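Local coordinates for protein mandelate racemase/muconate lactonizing enzyme/Enolase superfamily (Rhodobacter sphaeroides, PDB 2HZG) that belongs to the enolase superfamily, joining an N-terminal capping domain to a TIM-barrel domain that holds a sodium ion between acidic side chains, at residues A[304-309]-A[327-332]; A[134-139]-A[352-357]; A[23-28]-A[333-338]; A[43-48]-A[275-280]. All blocks are in the same frame, centred on the assembly; numbering follows the deposited sequence.

In the fold
From the N terminus, 23-28 leads into strand 27-35 of the capping domain and 43-48 leaves strand 38-44, the first halves of contacts 3 and 4; 134-139, at the start of the first barrel strand, opens contact 2. Contact 4 closes at 275-280, at the end of the sixth barrel strand, before contact 3 does, and is therefore nested in it. Contact 1 runs from 304-309 to 327-332 on the eighth strand, within both contacts 2 and 3. Contact 3 closes at 333-338 and contact 2 at 352-357, so contact 2 crosses contacts 3 and 4. These two join capping domain to barrel; contact 1 ties the seventh-strand loop to the eighth strand, contact 2 the first strand to a late loop.

Contact 1. Residues A[304-309]-A[327-332]; sequences HTFTSH and ICEYPA
The loop that leaves strand 300-303 runs past strand 327-331 without pairing with it in regular strand fashion, the closest CA atoms, of F306 and P331, being 4.8 Å apart. E329 is the polar link. Its CG stands anti to the backbone N (chi1 -172°) and the chain beyond is extended, long enough to bring the carboxylate to the backbone of T305. There OE1 accepts the N-H of T305 at 2.9 Å, a bent bond (147°) that reaches the oxygen from above the carboxylate plane. The H304 ring lies alongside E329, its CD2 3.4 Å from OE1, while its ND1 is bonded to D277. OE2 is satisfied by K165 and S139, and the edge of the F306 ring comes up to it; the salt bridge to K165 would favour an ionised carboxylate in this buried place. P331, with no N-H to satisfy, makes a compact apolar wedge: its CB lies 3.7 Å from F306 C, and its CG 3.2 Å from T307 O. H309 and Y330 cross obliquely, the phenol oxygen at the edge of the imidazole, in its plane, where H309 NE2 gives Y330 OH a weak bond at 3.2 Å. The ring planes are steeply inclined, 82° apart. I346 N holds H309 ND1, and a water joins NE2 to P331 O, to which it donates at 2.6 Å. This is the C-terminal rim of an enolase-superfamily TIM barrel, where the loop after the seventh strand sets the H304 side chain about 4 Å, between nearest atoms, from a sodium ion.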
loop_
_atom_site.group_PDB
_atom_site.type_symbol
_atom_site.label_atom_id
_atom_site.label_comp_id
_atom_site.label_asym_id
_atom_site.label_seq_id
_atom_site.Cartn_x
_atom_site.Cartn_y
_atom_site.Cartn_z
ATOM N N HIS A 304 14.927 -1.077 -10.580
ATOM C CA HIS A 304 14.773 0.335 -10.292
ATOM C C HIS A 304 15.733 0.681 -9.160
ATOM O O HIS A 304 15.614 0.141 -8.063
ATOM C CB HIS A 304 13.345 0.724 -9.866
ATOM C CG HIS A 304 13.264 2.128 -9.356
ATOM N ND1 HIS A 304 13.415 2.449 -8.025
ATOM C CD2 HIS A 304 13.134 3.305 -10.012
ATOM C CE1 HIS A 304 13.358 3.760 -7.876
ATOM N NE2 HIS A 304 13.184 4.302 -9.068
ATOM N N THR A 305 16.696 1.564 -9.441
ATOM C CA THR A 305 17.615 2.064 -8.419
ATOM C C THR A 305 17.913 3.531 -8.664
ATOM O O THR A 305 18.377 3.877 -9.736
ATOM C CB THR A 305 18.984 1.334 -8.443
ATOM O OG1 THR A 305 18.773 -0.073 -8.330
ATOM C CG2 THR A 305 19.873 1.815 -7.285
ATOM N N PHE A 306 17.682 4.374 -7.663
ATOM C CA PHE A 306 18.042 5.784 -7.796
ATOM C C PHE A 306 18.949 6.245 -6.632
ATOM O O PHE A 306 19.188 7.444 -6.447
ATOM C CB PHE A 306 16.763 6.662 -7.901
ATOM C CG PHE A 306 16.957 7.932 -8.708
ATOM C CD1 PHE A 306 17.237 7.872 -10.081
ATOM C CD2 PHE A 306 16.843 9.183 -8.103
ATOM C CE1 PHE A 306 17.386 9.027 -10.827
ATOM C CE2 PHE A 306 17.024 10.368 -8.849
ATOM C CZ PHE A 306 17.303 10.278 -10.212
ATOM N N THR A 307 19.461 5.291 -5.858
ATOM C CA THR A 307 20.059 5.631 -4.567
ATOM C C THR A 307 21.479 5.040 -4.395
ATOM O O THR A 307 22.288 5.125 -5.333
ATOM C CB THR A 307 19.085 5.271 -3.402
ATOM O OG1 THR A 307 18.761 3.878 -3.481
ATOM C CG2 THR A 307 17.796 6.081 -3.527
ATOM N N SER A 308 21.794 4.483 -3.221
ATOM C CA SER A 308 23.162 4.021 -2.902
ATOM C C SER A 308 23.586 2.777 -3.708
ATOM O O SER A 308 22.779 2.125 -4.359
ATOM C CB SER A 308 23.285 3.697 -1.409
ATOM O OG SER A 308 22.624 2.456 -1.132
ATOM N N HIS A 309 24.859 2.411 -3.628
ATOM C CA HIS A 309 25.262 1.147 -4.246
ATOM C C HIS A 309 24.832 -0.068 -3.440
ATOM O O HIS A 309 24.778 -1.148 -3.983
ATOM C CB HIS A 309 26.759 1.106 -4.549
ATOM C CG HIS A 309 27.128 1.889 -5.767
ATOM N ND1 HIS A 309 28.152 1.520 -6.611
ATOM C CD2 HIS A 309 26.587 3.012 -6.301
ATOM C CE1 HIS A 309 28.236 2.387 -7.607
ATOM N NE2 HIS A 309 27.301 3.304 -7.440
ATOM N N ILE A 327 20.327 -4.662 -19.549
ATOM C CA ILE A 327 20.436 -3.282 -19.100
ATOM C C ILE A 327 20.071 -3.146 -17.606
ATOM O O ILE A 327 19.279 -3.942 -17.078
ATOM C CB ILE A 327 19.663 -2.316 -19.995
ATOM C CG1 ILE A 327 18.243 -2.164 -19.525
ATOM C CG2 ILE A 327 19.718 -2.765 -21.489
ATOM C CD1 ILE A 327 17.821 -0.761 -19.619
ATOM N N CYS A 328 20.699 -2.183 -16.932
ATOM C CA CYS A 328 20.355 -1.869 -15.559
ATOM C C CYS A 328 20.315 -0.379 -15.374
ATOM O O CYS A 328 21.017 0.363 -16.074
ATOM C CB CYS A 328 21.334 -2.505 -14.556
ATOM S SG CYS A 328 23.025 -1.856 -14.631
ATOM N N GLU A 329 19.493 0.049 -14.425
ATOM C CA GLU A 329 19.479 1.431 -13.985
ATOM C C GLU A 329 20.682 1.741 -13.103
ATOM O O GLU A 329 21.004 0.998 -12.168
ATOM C CB GLU A 329 18.179 1.768 -13.245
ATOM C CG GLU A 329 18.036 3.243 -12.936
ATOM C CD GLU A 329 16.644 3.647 -12.456
ATOM O OE1 GLU A 329 15.882 2.762 -12.004
ATOM O OE2 GLU A 329 16.315 4.872 -12.502
ATOM N N TYR A 330 21.319 2.868 -13.394
ATOM C CA TYR A 330 22.464 3.322 -12.633
ATOM C C TYR A 330 22.262 4.777 -12.198
ATOM O O TYR A 330 22.205 5.657 -13.039
ATOM C CB TYR A 330 23.753 3.181 -13.469
ATOM C CG TYR A 330 24.995 3.458 -12.658
ATOM C CD1 TYR A 330 25.634 2.433 -11.938
ATOM C CD2 TYR A 330 25.494 4.751 -12.547
ATOM C CE1 TYR A 330 26.771 2.708 -11.152
ATOM C CE2 TYR A 330 26.622 5.035 -11.772
ATOM C CZ TYR A 330 27.255 4.003 -11.089
ATOM O OH TYR A 330 28.356 4.300 -10.323
ATOM N N PRO A 331 22.217 5.047 -10.879
ATOM C CA PRO A 331 22.029 6.445 -10.474
ATOM C C PRO A 331 23.286 7.272 -10.777
ATOM O O PRO A 331 24.326 7.089 -10.142
ATOM C CB PRO A 331 21.805 6.367 -8.953
ATOM C CG PRO A 331 22.261 5.066 -8.539
ATOM C CD PRO A 331 22.375 4.143 -9.724
ATOM N N ALA A 332 23.175 8.179 -11.742
ATOM C CA ALA A 332 24.338 8.901 -12.249
ATOM C C ALA A 332 24.601 10.239 -11.536
ATOM O O ALA A 332 25.702 10.776 -11.619
ATOM C CB ALA A 332 24.219 9.091 -13.766
HETATM O O HOH W 1 25.860 5.924 -8.413
#

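Contact 2. Residues A[134-139]-A[352-357]; sequences KRPYAS and GLIRAP
A single antiparallel beta bridge, a hydrogen-bonded pair of K134 and I354, joins the entrance of the first TIM-barrel strand to the late loop at 352-357. K134 N gives its hydrogen to I354 O at 2.7 Å, and I354 N returns the bond to K134 O at 2.9 Å; both are nearly straight and lie in the carbonyl planes. K134 itself turns its chain off to carbonyl oxygens of F319 and D325, which suit its amino group. R135, next along, shows how a long flexible chain can fold back over L353 across the bridge. Its CB lies 4.0 Å from L353 CD2, and CG stands anti to the backbone N. Bends at chi2 (74°) and chi3 (57°) then curl the chain round, so that the flat guanidinium is laid across the leucine: CD2 sits over one face, offset toward the rim, 3.5 Å from CZ and about as far from NE and NH2. Leucine serves well here, its branch offering a methyl to the weakly hydrated face while the polar edge keeps its partners. At the tip, NH1 bonds to E351 O. A side chain at G352 would run into R135 NH1 and the preceding carbonyl, so glycine is called for; G352 O lies 3.4 Å from P136 CD. In the guanidinium plane, one water accepts from R135 NH1 at 2.8 Å and donates to G352 O at 2.9 Å.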
loop_
_atom_site.group_PDB
_atom_site.type_symbol
_atom_site.label_atom_id
_atom_site.label_comp_id
_atom_site.label_asym_id
_atom_site.label_seq_id
_atom_site.Cartn_x
_atom_site.Cartn_y
_atom_site.Cartn_z
ATOM N N LYS A 134 25.900 -6.234 -16.746
ATOM C CA LYS A 134 24.782 -5.397 -17.159
ATOM C C LYS A 134 25.318 -4.080 -17.678
ATOM O O LYS A 134 26.285 -3.538 -17.152
ATOM C CB LYS A 134 23.830 -5.124 -15.988
ATOM C CG LYS A 134 23.443 -6.361 -15.182
ATOM C CD LYS A 134 22.502 -7.258 -15.972
ATOM C CE LYS A 134 22.086 -8.455 -15.148
ATOM N NZ LYS A 134 21.507 -9.469 -16.041
ATOM N N ARG A 135 24.659 -3.562 -18.706
ATOM C CA ARG A 135 25.042 -2.306 -19.315
ATOM C C ARG A 135 24.249 -1.174 -18.635
ATOM O O ARG A 135 23.028 -1.079 -18.813
ATOM C CB ARG A 135 24.780 -2.389 -20.830
ATOM C CG ARG A 135 25.031 -1.092 -21.590
ATOM C CD ARG A 135 26.525 -0.804 -21.752
ATOM N NE ARG A 135 27.224 -1.904 -22.424
ATOM C CZ ARG A 135 28.548 -1.984 -22.559
ATOM N NH1 ARG A 135 29.334 -1.026 -22.077
ATOM N NH2 ARG A 135 29.081 -3.024 -23.178
ATOM N N PRO A 136 24.945 -0.323 -17.847
ATOM C CA PRO A 136 24.272 0.685 -17.018
ATOM C C PRO A 136 23.788 1.875 -17.852
ATOM O O PRO A 136 24.537 2.399 -18.695
ATOM C CB PRO A 136 25.365 1.126 -16.027
ATOM C CG PRO A 136 26.671 0.919 -16.803
ATOM C CD PRO A 136 26.416 -0.280 -17.703
ATOM N N TYR A 137 22.537 2.278 -17.648
ATOM C CA TYR A 137 22.088 3.531 -18.227
ATOM C C TYR A 137 22.158 4.582 -17.140
ATOM O O TYR A 137 21.893 4.289 -15.975
ATOM C CB TYR A 137 20.708 3.391 -18.875
ATOM C CG TYR A 137 19.501 3.201 -17.952
ATOM C CD1 TYR A 137 18.952 4.283 -17.237
ATOM C CD2 TYR A 137 18.869 1.967 -17.858
ATOM C CE1 TYR A 137 17.805 4.104 -16.408
ATOM C CE2 TYR A 137 17.707 1.785 -17.060
ATOM C CZ TYR A 137 17.204 2.864 -16.336
ATOM O OH TYR A 137 16.097 2.703 -15.543
ATOM N N ALA A 138 22.577 5.788 -17.508
ATOM C CA ALA A 138 22.705 6.873 -16.563
ATOM C C ALA A 138 21.319 7.369 -16.210
ATOM O O ALA A 138 20.569 7.798 -17.090
ATOM C CB ALA A 138 23.575 8.025 -17.158
ATOM N N SER A 139 20.971 7.314 -14.925
ATOM C CA SER A 139 19.633 7.676 -14.523
ATOM C C SER A 139 19.633 9.039 -13.866
ATOM O O SER A 139 20.248 9.231 -12.823
ATOM C CB SER A 139 19.005 6.605 -13.609
ATOM O OG SER A 139 17.609 6.816 -13.551
ATOM N N GLY A 352 32.897 -2.043 -19.619
ATOM C CA GLY A 352 31.918 -1.044 -19.151
ATOM C C GLY A 352 30.682 -1.634 -18.488
ATOM O O GLY A 352 29.700 -0.923 -18.247
ATOM N N LEU A 353 30.726 -2.933 -18.196
ATOM C CA LEU A 353 29.594 -3.625 -17.603
ATOM C C LEU A 353 29.725 -3.688 -16.077
ATOM O O LEU A 353 30.844 -3.815 -15.521
ATOM C CB LEU A 353 29.477 -5.041 -18.177
ATOM C CG LEU A 353 29.311 -5.203 -19.689
ATOM C CD1 LEU A 353 29.220 -6.668 -20.022
ATOM C CD2 LEU A 353 28.078 -4.470 -20.190
ATOM N N ILE A 354 28.587 -3.607 -15.395
ATOM C CA ILE A 354 28.575 -3.796 -13.947
ATOM C C ILE A 354 27.742 -5.016 -13.582
ATOM O O ILE A 354 26.968 -5.524 -14.386
ATOM C CB ILE A 354 28.051 -2.536 -13.183
ATOM C CG1 ILE A 354 26.594 -2.197 -13.587
ATOM C CG2 ILE A 354 29.039 -1.329 -13.319
ATOM C CD1 ILE A 354 25.899 -1.222 -12.567
ATOM N N ARG A 355 27.870 -5.484 -12.353
ATOM C CA ARG A 355 27.166 -6.712 -12.000
ATOM C C ARG A 355 26.910 -6.783 -10.519
ATOM O O ARG A 355 27.562 -6.076 -9.730
ATOM C CB ARG A 355 27.921 -7.953 -12.518
ATOM C CG ARG A 355 29.229 -8.290 -11.799
ATOM C CD ARG A 355 30.017 -9.306 -12.604
ATOM N NE ARG A 355 30.458 -8.712 -13.868
ATOM C CZ ARG A 355 30.489 -9.343 -15.036
ATOM N NH1 ARG A 355 30.094 -10.607 -15.117
ATOM N NH2 ARG A 355 30.915 -8.695 -16.125
ATOM N N ALA A 356 25.920 -7.587 -10.156
ATOM C CA ALA A 356 25.701 -7.977 -8.777
ATOM C C ALA A 356 27.043 -8.529 -8.279
ATOM O O ALA A 356 27.603 -9.463 -8.891
ATOM C CB ALA A 356 24.601 -9.028 -8.693
ATOM N N PRO A 357 27.599 -7.919 -7.218
ATOM C CA PRO A 357 28.954 -8.270 -6.785
ATOM C C PRO A 357 29.211 -9.770 -6.617
ATOM O O PRO A 357 28.363 -10.524 -6.123
ATOM C CB PRO A 357 29.091 -7.528 -5.451
ATOM C CG PRO A 357 28.233 -6.305 -5.658
ATOM C CD PRO A 357 27.044 -6.819 -6.402
HETATM O O HOH W 2 28.889 1.011 -20.221
#

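Contact 3. Residues A[23-28]-A[333-338]; sequences DGSQDA and APQQLA
S25 lays its CB over the methyl of A338, 3.8 Å from A338 CB, and its hydroxyl beside the start of helix 336-340. OG takes the crowded position between backbone N and carbonyl carbon (chi1 73°), from which it accepts the N-H of Q335 at 2.8 Å in an almost straight bond. The same OG donates to D23 OD1 at 2.7 Å, on the lone pair syn to the other carboxylate oxygen. A hydroxyl suits the place because it can receive from one side and give to the other. OD1 also accepts S25 N, closing an Asx turn, so two bonds grip this oxygen and fix the rotation of the carboxylate. D23 OD2 faces Q335, whose chain bends at chi2 to bring NE2 to it at 2.9 Å; the bond is close to linear (175°) and lies in the amide plane. A water donates both to OD2 and to A333 O, giving the buried acid further partners. Beyond this polar cluster L337 sends CD2 against the backbone, 3.5 Å from D27 CA, and on toward the methyl of A28, while D27 turns to S60 of the second subunit. Helix 336-340, just after the last barrel strand, 327-331, lies against the beginning of strand 27-35 of the capping domain, with L337 also reaching L13 of strand 5-14 and Y374 of helix 368-374.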
loop_
_atom_site.group_PDB
_atom_site.type_symbol
_atom_site.label_atom_id
_atom_site.label_comp_id
_atom_site.label_asym_id
_atom_site.label_seq_id
_atom_site.Cartn_x
_atom_site.Cartn_y
_atom_site.Cartn_z
ATOM N N ASP A 23 13.585 12.672 -5.743
ATOM C CA ASP A 23 14.930 12.120 -5.716
ATOM C C ASP A 23 15.062 11.375 -4.402
ATOM O O ASP A 23 15.190 11.997 -3.357
ATOM C CB ASP A 23 15.952 13.274 -5.808
ATOM C CG ASP A 23 17.411 12.801 -5.677
ATOM O OD1 ASP A 23 17.655 11.592 -5.462
ATOM O OD2 ASP A 23 18.323 13.656 -5.811
ATOM N N GLY A 24 14.979 10.045 -4.471
ATOM C CA GLY A 24 15.061 9.165 -3.296
ATOM C C GLY A 24 16.433 9.053 -2.637
ATOM O O GLY A 24 16.585 8.385 -1.611
ATOM N N SER A 25 17.444 9.699 -3.206
ATOM C CA SER A 25 18.796 9.616 -2.639
ATOM C C SER A 25 19.042 10.629 -1.523
ATOM O O SER A 25 20.119 10.642 -0.926
ATOM C CB SER A 25 19.865 9.734 -3.744
ATOM O OG SER A 25 19.970 11.064 -4.228
ATOM N N GLN A 26 18.035 11.449 -1.216
ATOM C CA GLN A 26 18.185 12.529 -0.226
ATOM C C GLN A 26 18.124 12.052 1.214
ATOM O O GLN A 26 18.594 12.738 2.105
ATOM C CB GLN A 26 17.122 13.609 -0.437
ATOM C CG GLN A 26 17.125 14.203 -1.843
ATOM C CD GLN A 26 16.180 15.395 -1.926
ATOM O OE1 GLN A 26 16.515 16.484 -1.473
ATOM N NE2 GLN A 26 15.005 15.190 -2.513
ATOM N N ASP A 27 17.515 10.893 1.432
ATOM C CA ASP A 27 17.474 10.301 2.754
ATOM C C ASP A 27 17.474 8.787 2.612
ATOM O O ASP A 27 17.470 8.282 1.480
ATOM C CB ASP A 27 16.335 10.883 3.647
ATOM C CG ASP A 27 14.966 10.270 3.385
ATOM O OD1 ASP A 27 14.798 9.481 2.447
ATOM O OD2 ASP A 27 14.038 10.571 4.171
ATOM N N ALA A 28 17.570 8.074 3.729
ATOM C CA ALA A 28 17.649 6.613 3.694
ATOM C C ALA A 28 17.222 6.024 5.021
ATOM O O ALA A 28 17.343 6.661 6.064
ATOM C CB ALA A 28 19.093 6.128 3.347
ATOM N N ALA A 333 23.618 10.776 -10.817
ATOM C CA ALA A 333 23.838 12.000 -10.040
ATOM C C ALA A 333 23.228 11.908 -8.630
ATOM O O ALA A 333 22.489 12.809 -8.216
ATOM C CB ALA A 333 23.295 13.255 -10.798
ATOM N N PRO A 334 23.574 10.842 -7.866
ATOM C CA PRO A 334 22.924 10.727 -6.558
ATOM C C PRO A 334 23.421 11.791 -5.563
ATOM O O PRO A 334 24.538 12.322 -5.719
ATOM C CB PRO A 334 23.296 9.305 -6.096
ATOM C CG PRO A 334 24.570 8.998 -6.783
ATOM C CD PRO A 334 24.554 9.759 -8.105
ATOM N N GLN A 335 22.600 12.104 -4.561
ATOM C CA GLN A 335 23.049 12.931 -3.449
ATOM C C GLN A 335 24.249 12.286 -2.757
ATOM O O GLN A 335 24.438 11.079 -2.818
ATOM C CB GLN A 335 21.943 13.169 -2.416
ATOM C CG GLN A 335 20.715 13.878 -2.968
ATOM C CD GLN A 335 21.038 15.200 -3.629
ATOM O OE1 GLN A 335 21.918 15.939 -3.186
ATOM N NE2 GLN A 335 20.326 15.502 -4.693
ATOM N N GLN A 336 25.062 13.118 -2.121
ATOM C CA GLN A 336 26.258 12.656 -1.428
ATOM C C GLN A 336 25.954 11.550 -0.420
ATOM O O GLN A 336 26.772 10.642 -0.233
ATOM C CB GLN A 336 26.974 13.816 -0.711
ATOM C CG GLN A 336 28.419 13.442 -0.307
ATOM C CD GLN A 336 29.285 13.192 -1.520
ATOM O OE1 GLN A 336 29.244 13.957 -2.482
ATOM N NE2 GLN A 336 30.075 12.130 -1.490
ATOM N N LEU A 337 24.794 11.634 0.239
ATOM C CA LEU A 337 24.393 10.599 1.192
ATOM C C LEU A 337 24.495 9.230 0.556
ATOM O O LEU A 337 25.133 8.348 1.114
ATOM C CB LEU A 337 22.966 10.830 1.743
ATOM C CG LEU A 337 22.327 9.674 2.538
ATOM C CD1 LEU A 337 23.184 9.190 3.717
ATOM C CD2 LEU A 337 20.912 10.064 3.014
ATOM N N ALA A 338 23.884 9.065 -0.618
ATOM C CA ALA A 338 23.857 7.770 -1.309
ATOM C C ALA A 338 25.249 7.254 -1.663
ATOM O O ALA A 338 25.526 6.050 -1.515
ATOM C CB ALA A 338 22.980 7.849 -2.561
HETATM O O HOH W 3 19.840 12.729 -7.820
#

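Contact 4. Residues A[43-48]-A[275-280]; sequences ECEAAP and QIDCGR
E45 N donates to G279 O at 2.8 Å, the one direct hydrogen bond between the two segments, and it comes from above the carbonyl plane rather than along a lone pair. Glycine suits this junction: its bare CA lets the chains close in, with G279 CA 3.7 Å from E43 O. The E45 side chain leaves with CG anti to the backbone N (chi1 -180°) and bends at chi2, so that it lies beside R280. CG is 3.6 Å from R280 NE, whereas the charged ends stop short of a salt bridge, E45 OE2 and R280 NH2 being 4.0 Å apart. One water bridges E45 OE2, at 2.7 Å, and R280 NH2; a second bridges E45 O and, weakly, R280 NE. Here a loop of the capping domain, just past strand 38-44, meets the C-terminal end of the sixth strand of the TIM barrel, the two-domain pairing of the enolase superfamily. Behind the first shell, D277 sits at the N-cap of the short, weakly bonded helix 278-281, its OD1 accepting weakly from G279 N at 2.8 Å and so steadying the turn that presents the G279 carbonyl. Its other oxygen holds H304, recalling the His-Asp dyad of mandelate racemase relatives. R280, extended from CG to NE, delivers NH1 to E254, a ligand of the sodium ion, while NH2 forms a long, weak ion pair with D95 of the second subunit. On the capping side, E43 is fixed by S308, and T307 packs against E45.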
loop_
_atom_site.group_PDB
_atom_site.type_symbol
_atom_site.label_atom_id
_atom_site.label_comp_id
_atom_site.label_asym_id
_atom_site.label_seq_id
_atom_site.Cartn_x
_atom_site.Cartn_y
_atom_site.Cartn_z
ATOM N N GLU A 43 18.640 -1.749 2.990
ATOM C CA GLU A 43 18.150 -0.393 2.861
ATOM C C GLU A 43 16.672 -0.429 2.412
ATOM O O GLU A 43 16.315 -1.137 1.465
ATOM C CB GLU A 43 19.011 0.375 1.851
ATOM C CG GLU A 43 18.626 1.856 1.638
ATOM C CD GLU A 43 19.604 2.568 0.697
ATOM O OE1 GLU A 43 20.784 2.138 0.625
ATOM O OE2 GLU A 43 19.190 3.547 0.025
ATOM N N CYS A 44 15.825 0.317 3.122
ATOM C CA CYS A 44 14.421 0.470 2.728
ATOM C C CYS A 44 14.309 1.696 1.829
ATOM O O CYS A 44 14.783 2.775 2.189
ATOM C CB CYS A 44 13.534 0.699 3.960
ATOM S SG CYS A 44 13.651 -0.562 5.226
ATOM N N GLU A 45 13.697 1.538 0.663
ATOM C CA GLU A 45 13.446 2.700 -0.186
ATOM C C GLU A 45 12.045 3.212 0.151
ATOM O O GLU A 45 11.059 2.899 -0.517
ATOM C CB GLU A 45 13.614 2.372 -1.686
ATOM C CG GLU A 45 13.367 3.571 -2.621
ATOM C CD GLU A 45 14.118 4.870 -2.236
ATOM O OE1 GLU A 45 15.183 4.813 -1.581
ATOM O OE2 GLU A 45 13.634 5.969 -2.615
ATOM N N ALA A 46 11.967 3.993 1.218
ATOM C CA ALA A 46 10.702 4.216 1.880
ATOM C C ALA A 46 10.872 5.418 2.765
ATOM O O ALA A 46 12.007 5.814 3.067
ATOM C CB ALA A 46 10.359 3.005 2.746
ATOM N N ALA A 47 9.748 5.938 3.246
ATOM C CA ALA A 47 9.744 7.004 4.244
ATOM C C ALA A 47 10.282 6.420 5.547
ATOM O O ALA A 47 9.700 5.485 6.091
ATOM C CB ALA A 47 8.314 7.564 4.417
ATOM N N PRO A 48 11.435 6.924 6.017
ATOM C CA PRO A 48 12.063 6.317 7.191
ATOM C C PRO A 48 11.255 6.305 8.477
ATOM O O PRO A 48 11.221 5.274 9.115
ATOM C CB PRO A 48 13.368 7.114 7.348
ATOM C CG PRO A 48 13.686 7.574 5.948
ATOM C CD PRO A 48 12.303 7.982 5.444
ATOM N N GLN A 275 10.144 -3.147 -13.849
ATOM C CA GLN A 275 11.231 -2.487 -13.151
ATOM C C GLN A 275 10.954 -2.577 -11.674
ATOM O O GLN A 275 9.931 -2.096 -11.181
ATOM C CB GLN A 275 11.364 -1.023 -13.583
ATOM C CG GLN A 275 11.421 -0.835 -15.101
ATOM C CD GLN A 275 11.259 0.609 -15.519
ATOM O OE1 GLN A 275 10.257 1.257 -15.191
ATOM N NE2 GLN A 275 12.232 1.122 -16.263
ATOM N N ILE A 276 11.879 -3.192 -10.955
ATOM C CA ILE A 276 11.604 -3.562 -9.570
ATOM C C ILE A 276 12.639 -2.990 -8.618
ATOM O O ILE A 276 13.838 -3.092 -8.842
ATOM C CB ILE A 276 11.533 -5.105 -9.395
ATOM C CG1 ILE A 276 10.435 -5.706 -10.296
ATOM C CG2 ILE A 276 11.415 -5.483 -7.899
ATOM C CD1 ILE A 276 9.005 -5.291 -9.945
ATOM N N ASP A 277 12.133 -2.380 -7.553
ATOM C CA ASP A 277 12.951 -1.872 -6.485
ATOM C C ASP A 277 12.918 -2.867 -5.325
ATOM O O ASP A 277 11.887 -3.026 -4.682
ATOM C CB ASP A 277 12.430 -0.502 -6.031
ATOM C CG ASP A 277 13.457 0.256 -5.232
ATOM O OD1 ASP A 277 13.988 -0.305 -4.265
ATOM O OD2 ASP A 277 13.753 1.419 -5.550
ATOM N N CYS A 278 14.040 -3.537 -5.059
ATOM C CA CYS A 278 14.134 -4.446 -3.885
ATOM C C CYS A 278 13.879 -3.734 -2.559
ATOM O O CYS A 278 13.438 -4.362 -1.612
ATOM C CB CYS A 278 15.483 -5.159 -3.842
ATOM S SG CYS A 278 15.533 -6.377 -5.125
ATOM N N GLY A 279 14.156 -2.432 -2.506
ATOM C CA GLY A 279 13.888 -1.617 -1.315
ATOM C C GLY A 279 12.420 -1.276 -1.063
ATOM O O GLY A 279 12.101 -0.628 -0.060
ATOM N N ARG A 280 11.522 -1.715 -1.950
ATOM C CA ARG A 280 10.076 -1.434 -1.825
ATOM C C ARG A 280 9.208 -2.681 -1.855
ATOM O O ARG A 280 8.190 -2.765 -1.146
ATOM C CB ARG A 280 9.600 -0.524 -2.973
ATOM C CG ARG A 280 10.174 0.858 -2.948
ATOM C CD ARG A 280 9.596 1.643 -4.092
ATOM N NE ARG A 280 10.070 3.019 -4.076
ATOM C CZ ARG A 280 10.084 3.828 -5.134
ATOM N NH1 ARG A 280 9.651 3.410 -6.316
ATOM N NH2 ARG A 280 10.545 5.062 -5.005
HETATM O O HOH W 4 11.067 6.701 -2.475
HETATM O O HOH W 5 9.186 4.339 -1.611
#